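Local coordinates for acyl-[acyl-carrier-protein]--UDP-N-acetylglucosamine O-acyltransferase (Acinetobacter baumannii, PDB 4E6U), which transfers an acyl chain from acyl carrier protein to UDP-N-acetylglucosamine, the first step of lipid A synthesis in the lipopolysaccharide pathway, at residues K211-G216 / V246-L251. Residues are numbered along the deposited sequence; the frame is centred on the assembly and turned at random.
With SO4 (sulfate ion), chain B.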
ATOM      1  N   LYS A 211      30.207  21.324 -13.240  1.00 44.47           N
ATOM      2  CA  LYS A 211      31.050  20.200 -12.820  1.00 43.83           C
ATOM      3  C   LYS A 211      31.750  20.481 -11.492  1.00 43.13           C
ATOM      4  O   LYS A 211      31.836  19.597 -10.632  1.00 42.98           O
ATOM      5  CB  LYS A 211      32.087  19.866 -13.897  1.00 44.01           C
ATOM      6  N   ASN A 212      32.247  21.708 -11.334  1.00 41.86           N
ATOM      7  CA  ASN A 212      32.918  22.129 -10.102  1.00 40.45           C
ATOM      8  C   ASN A 212      31.994  22.076  -8.888  1.00 38.69           C
ATOM      9  O   ASN A 212      32.409  21.656  -7.804  1.00 38.18           O
ATOM     10  CB  ASN A 212      33.499  23.538 -10.259  1.00 41.40           C
ATOM     11  CG  ASN A 212      34.697  23.578 -11.192  1.00 42.92           C
ATOM     12  OD1 ASN A 212      35.725  22.948 -10.929  1.00 44.86           O
ATOM     13  ND2 ASN A 212      34.573  24.327 -12.287  1.00 43.90           N
ATOM     14  N   THR A 213      30.747  22.503  -9.085  1.00 36.53           N
ATOM     15  CA  THR A 213      29.716  22.418  -8.061  1.00 34.64           C
ATOM     16  C   THR A 213      29.473  20.955  -7.692  1.00 33.70           C
ATOM     17  O   THR A 213      29.462  20.604  -6.514  1.00 31.95           O
ATOM     18  CB  THR A 213      28.390  23.065  -8.528  1.00 34.46           C
ATOM     19  OG1 THR A 213      28.627  24.432  -8.893  1.00 34.94           O
ATOM     20  CG2 THR A 213      27.344  23.017  -7.426  1.00 33.58           C
ATOM     21  N   ILE A 214      29.290  20.117  -8.713  1.00 33.08           N
ATOM     22  CA  ILE A 214      29.056  18.679  -8.540  1.00 32.55           C
ATOM     23  C   ILE A 214      30.206  17.992  -7.793  1.00 31.37           C
ATOM     24  O   ILE A 214      29.971  17.213  -6.861  1.00 30.81           O
ATOM     25  CB  ILE A 214      28.805  17.991  -9.913  1.00 32.94           C
ATOM     26  CG1 ILE A 214      27.471  18.470 -10.495  1.00 34.11           C
ATOM     27  CG2 ILE A 214      28.843  16.457  -9.789  1.00 33.58           C
ATOM     28  CD1 ILE A 214      27.344  18.299 -11.994  1.00 35.19           C
ATOM     29  N   GLN A 215      31.436  18.292  -8.203  1.00 30.48           N
ATOM     30  CA  GLN A 215      32.639  17.760  -7.557  1.00 29.64           C
ATOM     31  C   GLN A 215      32.721  18.145  -6.069  1.00 27.58           C
ATOM     32  O   GLN A 215      33.055  17.305  -5.231  1.00 26.29           O
ATOM     33  CB  GLN A 215      33.902  18.193  -8.319  1.00 31.05           C
ATOM     34  CG  GLN A 215      35.239  17.839  -7.654  1.00 34.39           C
ATOM     35  CD  GLN A 215      35.499  16.338  -7.544  1.00 38.12           C
ATOM     36  OE1 GLN A 215      34.983  15.534  -8.331  1.00 40.99           O
ATOM     37  NE2 GLN A 215      36.314  15.955  -6.562  1.00 38.94           N
ATOM     38  N   GLY A 216      32.409  19.400  -5.747  1.00 26.22           N
ATOM     39  CA  GLY A 216      32.334  19.843  -4.352  1.00 23.73           C
ATOM     40  C   GLY A 216      31.333  19.034  -3.533  1.00 21.79           C
ATOM     41  O   GLY A 216      31.604  18.647  -2.400  1.00 20.76           O
ATOM     42  N   VAL A 246      31.619  26.558  -3.242  1.00 21.53           N
ATOM     43  CA  VAL A 246      30.409  25.780  -3.558  1.00 20.92           C
ATOM     44  C   VAL A 246      29.307  26.147  -2.560  1.00 21.30           C
ATOM     45  O   VAL A 246      29.060  25.429  -1.584  1.00 20.92           O
ATOM     46  CB  VAL A 246      30.695  24.255  -3.584  1.00 20.88           C
ATOM     47  CG1 VAL A 246      29.439  23.468  -3.990  1.00 20.76           C
ATOM     48  CG2 VAL A 246      31.839  23.935  -4.537  1.00 20.98           C
ATOM     49  N   PRO A 247      28.634  27.291  -2.788  1.00 21.59           N
ATOM     50  CA  PRO A 247      27.604  27.741  -1.858  1.00 21.80           C
ATOM     51  C   PRO A 247      26.441  26.745  -1.717  1.00 21.13           C
ATOM     52  O   PRO A 247      25.755  26.736  -0.689  1.00 22.52           O
ATOM     53  CB  PRO A 247      27.126  29.073  -2.468  1.00 22.64           C
ATOM     54  CG  PRO A 247      27.591  29.059  -3.858  1.00 22.53           C
ATOM     55  CD  PRO A 247      28.854  28.266  -3.874  1.00 21.96           C
ATOM     56  N   GLU A 248      26.274  25.903  -2.730  1.00 21.37           N
ATOM     57  CA  GLU A 248      25.260  24.839  -2.728  1.00 21.51           C
ATOM     58  C   GLU A 248      25.486  23.820  -1.610  1.00 20.60           C
ATOM     59  O   GLU A 248      24.561  23.125  -1.194  1.00 20.44           O
ATOM     60  CB  GLU A 248      25.237  24.131  -4.087  1.00 21.86           C
ATOM     61  CG  GLU A 248      24.823  25.037  -5.274  1.00 25.50           C
ATOM     62  CD  GLU A 248      25.953  25.896  -5.840  1.00 28.59           C
ATOM     63  OE1 GLU A 248      27.096  25.827  -5.342  1.00 26.58           O
ATOM     64  OE2 GLU A 248      25.697  26.647  -6.807  1.00 29.60           O
ATOM     65  N   ALA A 249      26.714  23.745  -1.097  1.00 19.44           N
ATOM     66  CA  ALA A 249      26.990  22.849   0.020  1.00 18.28           C
ATOM     67  C   ALA A 249      26.304  23.262   1.321  1.00 17.26           C
ATOM     68  O   ALA A 249      26.192  22.463   2.259  1.00 17.97           O
ATOM     69  CB  ALA A 249      28.504  22.685   0.222  1.00 18.39           C
ATOM     70  N   GLN A 250      25.804  24.501   1.391  1.00 18.31           N
ATOM     71  CA  GLN A 250      25.097  24.933   2.590  1.00 18.75           C
ATOM     72  C   GLN A 250      23.856  24.075   2.921  1.00 17.86           C
ATOM     73  O   GLN A 250      23.535  23.863   4.086  1.00 18.85           O
ATOM     74  CB  GLN A 250      24.720  26.422   2.520  1.00 19.23           C
ATOM     75  CG  GLN A 250      24.101  26.963   3.815  1.00 19.94           C
ATOM     76  CD  GLN A 250      25.034  26.889   5.024  1.00 21.78           C
ATOM     77  OE1 GLN A 250      26.186  27.303   4.946  1.00 25.18           O
ATOM     78  NE2 GLN A 250      24.533  26.389   6.141  1.00 21.78           N
ATOM     79  N   LEU A 251      23.176  23.580   1.888  1.00 19.91           N
ATOM     80  CA  LEU A 251      22.034  22.686   2.119  1.00 20.26           C
ATOM     81  C   LEU A 251      22.418  21.393   2.832  1.00 19.16           C
ATOM     82  O   LEU A 251      21.655  20.901   3.665  1.00 18.67           O
ATOM     83  CB  LEU A 251      21.296  22.364   0.816  1.00 20.71           C
ATOM     84  CG  LEU A 251      20.566  23.482   0.071  1.00 21.99           C
ATOM     85  CD1 LEU A 251      19.626  22.838  -0.955  1.00 21.93           C
ATOM     86  CD2 LEU A 251      19.778  24.405   1.007  1.00 24.60           C
TER
HETATM   87  S   SO4 B 301      31.934  26.946 -11.597  1.00 99.49           S
HETATM   88  O1  SO4 B 301      31.271  26.137 -10.578  1.00 99.55           O
HETATM   89  O2  SO4 B 301      33.298  27.244 -11.170  1.00 99.41           O
HETATM   90  O3  SO4 B 301      31.971  26.205 -12.856  1.00 99.56           O
HETATM   91  O4  SO4 B 301      31.193  28.191 -11.786  1.00 99.41           O
HETATM   92  O   HOH W   1      29.225  26.113  -6.968  1.00 28.06           O
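T213 meets V246 and E248 in the C-terminal helical domain of this LpxA, which follows the left-handed parallel beta-helix built from hexapeptide repeats. The contact joins the first turns of helix 211-225 to the bend that leads into helix 250-258.

E248 can be followed outward from CB. E248 CB lies 4.1 Å from T213 CG2, and CG is slightly nearer to the same methyl. The chain then bends at chi2 (82°), which turns E248 CD toward T213 CG2, to 3.6 Å. At the tip, E248 OE1 approaches T213 CG2 to 3.5 Å, and OE2 stays 4.0 Å from it. The side chains of E248 and T213 cross at about a right angle, with T213 CG2 as the common point of contact. With CG2 anti to the backbone N of T213, the methyl meets E248, while OG1, beside the N, meets a water.

This water links the polar ends. It lies 2.6 Å from T213 OG1 and 2.7 Å from E248 OE1, and probably donates to the carboxylate. T213 OG1 also bonds to S210 OG, just before the helix. S210 OG and N212 ND2 both bind a sulfate ion, probably from the crystallisation liquor. The bond from N212 ND2 to sulfate O3 is nearly straight (172°) but long, at 3.3 Å. E248 also touches W209.

V246 is buried and adds two methyls to the contact. Its CG1 packs on the carbonyl O and CG2 of T213. V246 CG2 packs against N212 O and the backbone of G216, 4.1 Å from G216 CA.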